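Local coordinates for uncharacterized protein VP1736 (Vibrio parahaemolyticus, PDB 3LXQ) that is an uncharacterized member of the sulfatase family, with the mixed alpha/beta fold of the alkaline phosphatase superfamily, at residues Q200-P210 with D222-R233. Sequence-based numbering, arbitrary orientation.
Sequences QIVEEKNYTNP and DLYNKADEEFER
The ring of Tyr207 meets helix 222-233 with the carbonyl oxygen of Asp222 at its edge, 3.4 Å from CE1, while Glu204 O lies at the edge in the ring plane too. Lys226 CB and Leu223 CA approach obliquely, CB reaching 3.3 Å from Tyr207 CE1. Beyond CG the lysine bends (chi2 57°) and runs over the ring, its NZ 5.9 Å from the ring centroid, at most a weak cation-pi attraction. NZ makes a weak hydrogen bond to Asn206 O and a salt bridge with Glu229, while CE packs on Val202 CG1. Tyr207 OH, 3.2 Å from Leu223 CD1, is hydrogen-bonded to Tyr180 O, tying the phenol to strand 175-180.

At the far end, the Gln200 amide and the Glu230 carboxylate are turned 65° apart. Gln200 NE2 gives Glu230 OE2 only a weak, bent bond (3.1 Å); Gln200 OE1 lies just as near that oxygen, but both are acceptors and no bond joins them. Arg233 NH2 makes a salt bridge with Glu230 OE1 (2.6 Å), the oxygen lying in the guanidinium plane while the nitrogen stands above the carboxylate plane. At the other end, Pro210 rests against Asp222, whose carboxylate is held by Ser219 and Gly211.

The principle illustrated is helix-on-sheet packing: strand 200-202 pairs in parallel with strand 175-180, and helix 220-234 packs through Leu223 and Phe231 on strands 175-180 and 241-246, beside helix 271-289.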
loop_
_atom_site.group_PDB
_atom_site.type_symbol
_atom_site.label_atom_id
_atom_site.label_comp_id
_atom_site.label_asym_id
_atom_site.label_seq_id
_atom_site.Cartn_x
_atom_site.Cartn_y
_atom_site.Cartn_z
ATOM N N GLN A 200 6.130 18.678 5.148
ATOM C CA GLN A 200 5.215 19.527 4.403
ATOM C C GLN A 200 3.946 18.743 4.078
ATOM O O GLN A 200 4.005 17.543 3.811
ATOM C CB GLN A 200 5.907 19.977 3.116
ATOM C CG GLN A 200 5.003 20.563 2.041
ATOM C CD GLN A 200 5.733 20.813 0.732
ATOM O OE1 GLN A 200 5.634 21.897 0.156
ATOM N NE2 GLN A 200 6.481 19.814 0.260
ATOM N N ILE A 201 2.800 19.413 4.136
ATOM C CA ILE A 201 1.566 18.863 3.586
ATOM C C ILE A 201 0.988 19.851 2.589
ATOM O O ILE A 201 0.748 21.028 2.904
ATOM C CB ILE A 201 0.525 18.466 4.667
ATOM C CG1 ILE A 201 0.994 17.208 5.400
ATOM C CG2 ILE A 201 -0.842 18.197 4.027
ATOM C CD1 ILE A 201 0.098 16.764 6.531
ATOM N N VAL A 202 0.804 19.350 1.375
ATOM C CA VAL A 202 0.241 20.102 0.275
ATOM C C VAL A 202 -1.188 19.602 0.122
ATOM O O VAL A 202 -1.416 18.412 -0.080
ATOM C CB VAL A 202 1.049 19.852 -1.023
ATOM C CG1 VAL A 202 0.512 20.679 -2.183
ATOM C CG2 VAL A 202 2.535 20.139 -0.795
ATOM N N GLU A 203 -2.152 20.508 0.248
ATOM C CA GLU A 203 -3.557 20.133 0.134
ATOM C C GLU A 203 -4.359 21.168 -0.661
ATOM O O GLU A 203 -3.769 22.067 -1.264
ATOM C CB GLU A 203 -4.150 19.890 1.520
ATOM C CG GLU A 203 -4.285 21.128 2.378
ATOM C CD GLU A 203 -4.816 20.807 3.747
ATOM O OE1 GLU A 203 -5.979 20.353 3.837
ATOM O OE2 GLU A 203 -4.067 21.002 4.731
ATOM N N GLU A 204 -5.688 21.046 -0.653
ATOM C CA GLU A 204 -6.550 21.863 -1.510
ATOM C C GLU A 204 -6.250 23.372 -1.454
ATOM O O GLU A 204 -6.216 24.042 -2.488
ATOM C CB GLU A 204 -8.038 21.599 -1.213
ATOM C CG GLU A 204 -8.966 22.081 -2.327
ATOM C CD GLU A 204 -10.439 21.745 -2.097
ATOM O OE1 GLU A 204 -10.768 21.045 -1.110
ATOM O OE2 GLU A 204 -11.269 22.184 -2.922
ATOM N N LYS A 205 -6.009 23.882 -0.247
ATOM C CA LYS A 205 -5.739 25.301 -0.022
ATOM C C LYS A 205 -4.485 25.821 -0.748
ATOM O O LYS A 205 -4.316 27.031 -0.893
ATOM C CB LYS A 205 -5.658 25.594 1.484
ATOM C CG LYS A 205 -4.517 24.895 2.216
ATOM C CD LYS A 205 -4.625 25.063 3.724
ATOM C CE LYS A 205 -3.309 24.708 4.401
ATOM N NZ LYS A 205 -3.417 24.733 5.888
ATOM N N ASN A 206 -3.634 24.904 -1.212
ATOM C CA ASN A 206 -2.374 25.233 -1.889
ATOM C C ASN A 206 -2.430 25.213 -3.432
ATOM O O ASN A 206 -1.419 25.478 -4.082
ATOM C CB ASN A 206 -1.238 24.297 -1.416
ATOM C CG ASN A 206 -1.066 24.272 0.104
ATOM O OD1 ASN A 206 -1.337 23.261 0.755
ATOM N ND2 ASN A 206 -0.607 25.384 0.671
ATOM N N TYR A 207 -3.586 24.887 -4.013
ATOM C CA TYR A 207 -3.745 24.871 -5.483
ATOM C C TYR A 207 -4.260 26.198 -6.043
ATOM O O TYR A 207 -5.422 26.577 -5.832
ATOM C CB TYR A 207 -4.682 23.751 -5.931
ATOM C CG TYR A 207 -4.141 22.349 -5.747
ATOM C CD1 TYR A 207 -3.629 21.629 -6.831
ATOM C CD2 TYR A 207 -4.162 21.732 -4.492
ATOM C CE1 TYR A 207 -3.142 20.337 -6.667
ATOM C CE2 TYR A 207 -3.678 20.443 -4.314
ATOM C CZ TYR A 207 -3.164 19.751 -5.405
ATOM O OH TYR A 207 -2.697 18.473 -5.226
ATOM N N THR A 208 -3.397 26.884 -6.783
ATOM C CA THR A 208 -3.705 28.212 -7.284
ATOM C C THR A 208 -4.810 28.242 -8.354
ATOM O O THR A 208 -5.774 28.994 -8.206
ATOM C CB THR A 208 -2.434 28.944 -7.776
ATOM O OG1 THR A 208 -1.653 28.061 -8.592
ATOM C CG2 THR A 208 -1.591 29.416 -6.586
ATOM N N ASN A 209 -4.677 27.445 -9.418
ATOM C CA ASN A 209 -5.626 27.530 -10.545
ATOM C C ASN A 209 -6.024 26.199 -11.184
ATOM O O ASN A 209 -5.684 25.948 -12.339
ATOM C CB ASN A 209 -5.109 28.498 -11.631
ATOM C CG ASN A 209 -5.772 29.867 -11.575
ATOM O OD1 ASN A 209 -6.933 30.008 -11.183
ATOM N ND2 ASN A 209 -5.034 30.884 -11.992
ATOM N N PRO A 210 -6.792 25.367 -10.454
ATOM C CA PRO A 210 -7.096 24.022 -10.933
ATOM C C PRO A 210 -8.083 23.998 -12.096
ATOM O O PRO A 210 -9.091 24.707 -12.069
ATOM C CB PRO A 210 -7.715 23.326 -9.706
ATOM C CG PRO A 210 -7.884 24.412 -8.636
ATOM C CD PRO A 210 -7.615 25.739 -9.294
ATOM N N ASP A 222 -4.963 17.861 -11.978
ATOM C CA ASP A 222 -4.448 18.991 -11.186
ATOM C C ASP A 222 -3.526 18.517 -10.068
ATOM O O ASP A 222 -2.486 19.128 -9.806
ATOM C CB ASP A 222 -5.580 19.866 -10.628
ATOM C CG ASP A 222 -6.425 20.502 -11.727
ATOM O OD1 ASP A 222 -5.869 21.212 -12.604
ATOM O OD2 ASP A 222 -7.651 20.268 -11.713
ATOM N N LEU A 223 -3.909 17.420 -9.416
ATOM C CA LEU A 223 -3.057 16.777 -8.411
ATOM C C LEU A 223 -1.686 16.437 -8.991
ATOM O O LEU A 223 -0.653 16.727 -8.389
ATOM C CB LEU A 223 -3.703 15.486 -7.906
ATOM C CG LEU A 223 -2.910 14.630 -6.910
ATOM C CD1 LEU A 223 -2.857 15.269 -5.528
ATOM C CD2 LEU A 223 -3.530 13.247 -6.833
ATOM N N TYR A 224 -1.718 15.830 -10.172
ATOM C CA TYR A 224 -0.529 15.347 -10.845
ATOM C C TYR A 224 0.320 16.465 -11.457
ATOM O O TYR A 224 1.536 16.310 -11.577
ATOM C CB TYR A 224 -0.912 14.312 -11.907
ATOM C CG TYR A 224 -1.295 12.929 -11.389
ATOM C CD1 TYR A 224 -0.570 12.298 -10.367
ATOM C CD2 TYR A 224 -2.352 12.227 -11.966
ATOM C CE1 TYR A 224 -0.915 11.008 -9.923
ATOM C CE2 TYR A 224 -2.702 10.948 -11.533
ATOM C CZ TYR A 224 -1.987 10.346 -10.522
ATOM O OH TYR A 224 -2.364 9.085 -10.131
ATOM N N ASN A 225 -0.305 17.578 -11.855
ATOM C CA ASN A 225 0.464 18.768 -12.277
ATOM C C ASN A 225 1.200 19.337 -11.061
ATOM O O ASN A 225 2.355 19.749 -11.157
ATOM C CB ASN A 225 -0.425 19.860 -12.891
ATOM C CG ASN A 225 -1.146 19.417 -14.172
ATOM O OD1 ASN A 225 -2.284 19.825 -14.415
ATOM N ND2 ASN A 225 -0.486 18.612 -14.996
ATOM N N LYS A 226 0.514 19.331 -9.917
ATOM C CA LYS A 226 1.056 19.840 -8.661
ATOM C C LYS A 226 2.228 19.002 -8.200
ATOM O O LYS A 226 3.194 19.524 -7.642
ATOM C CB LYS A 226 -0.018 19.826 -7.565
ATOM C CG LYS A 226 0.377 20.569 -6.285
ATOM C CD LYS A 226 0.731 22.023 -6.628
ATOM C CE LYS A 226 0.649 22.964 -5.436
ATOM N NZ LYS A 226 1.239 24.303 -5.799
ATOM N N ALA A 227 2.115 17.693 -8.412
ATOM C CA ALA A 227 3.158 16.760 -8.035
ATOM C C ALA A 227 4.403 17.100 -8.843
ATOM O O ALA A 227 5.430 17.498 -8.276
ATOM C CB ALA A 227 2.702 15.338 -8.286
ATOM N N ASP A 228 4.278 16.988 -10.166
ATOM C CA ASP A 228 5.324 17.369 -11.136
ATOM C C ASP A 228 5.981 18.727 -10.840
ATOM O O ASP A 228 7.185 18.902 -11.071
ATOM C CB ASP A 228 4.744 17.342 -12.560
ATOM C CG ASP A 228 5.707 17.903 -13.606
ATOM O OD1 ASP A 228 5.518 19.074 -13.986
ATOM O OD2 ASP A 228 6.640 17.184 -14.038
ATOM N N GLU A 229 5.179 19.675 -10.353
ATOM C CA GLU A 229 5.646 21.006 -9.919
ATOM C C GLU A 229 6.525 20.912 -8.670
ATOM O O GLU A 229 7.578 21.547 -8.589
ATOM C CB GLU A 229 4.453 21.921 -9.593
ATOM C CG GLU A 229 4.214 23.099 -10.519
ATOM C CD GLU A 229 3.348 24.184 -9.877
ATOM O OE1 GLU A 229 2.441 23.858 -9.072
ATOM O OE2 GLU A 229 3.585 25.374 -10.170
ATOM N N GLU A 230 6.068 20.128 -7.699
ATOM C CA GLU A 230 6.730 19.979 -6.409
ATOM C C GLU A 230 8.022 19.192 -6.532
ATOM O O GLU A 230 8.955 19.402 -5.763
ATOM C CB GLU A 230 5.797 19.245 -5.430
ATOM C CG GLU A 230 4.809 20.156 -4.719
ATOM C CD GLU A 230 5.501 21.098 -3.740
ATOM O OE1 GLU A 230 5.733 22.271 -4.104
ATOM O OE2 GLU A 230 5.842 20.664 -2.619
ATOM N N PHE A 231 8.043 18.259 -7.480
ATOM C CA PHE A 231 9.171 17.356 -7.647
ATOM C C PHE A 231 10.268 18.078 -8.403
ATOM O O PHE A 231 11.429 17.997 -8.023
ATOM C CB PHE A 231 8.766 16.082 -8.394
ATOM C CG PHE A 231 7.705 15.256 -7.694
ATOM C CD1 PHE A 231 7.559 15.297 -6.311
ATOM C CD2 PHE A 231 6.870 14.421 -8.429
ATOM C CE1 PHE A 231 6.594 14.539 -5.676
ATOM C CE2 PHE A 231 5.897 13.642 -7.789
ATOM C CZ PHE A 231 5.762 13.712 -6.408
ATOM N N GLU A 232 9.898 18.791 -9.467
ATOM C CA GLU A 232 10.872 19.599 -10.218
ATOM C C GLU A 232 11.423 20.741 -9.370
ATOM O O GLU A 232 12.529 21.235 -9.621
ATOM C CB GLU A 232 10.277 20.129 -11.520
ATOM C CG GLU A 232 11.243 20.018 -12.705
ATOM C CD GLU A 232 10.614 19.292 -13.885
ATOM O OE1 GLU A 232 9.367 19.125 -13.915
ATOM O OE2 GLU A 232 11.368 18.871 -14.780
ATOM N N ARG A 233 10.639 21.140 -8.372
ATOM C CA ARG A 233 11.052 22.095 -7.353
ATOM C C ARG A 233 12.062 21.454 -6.406
ATOM O O ARG A 233 13.194 21.934 -6.292
ATOM C CB ARG A 233 9.833 22.604 -6.571
ATOM C CG ARG A 233 10.102 23.777 -5.615
ATOM C CD ARG A 233 10.958 23.345 -4.409
ATOM N NE ARG A 233 10.376 23.673 -3.106
ATOM C CZ ARG A 233 9.103 23.489 -2.768
ATOM N NH1 ARG A 233 8.693 23.817 -1.553
ATOM N NH2 ARG A 233 8.241 22.965 -3.631
#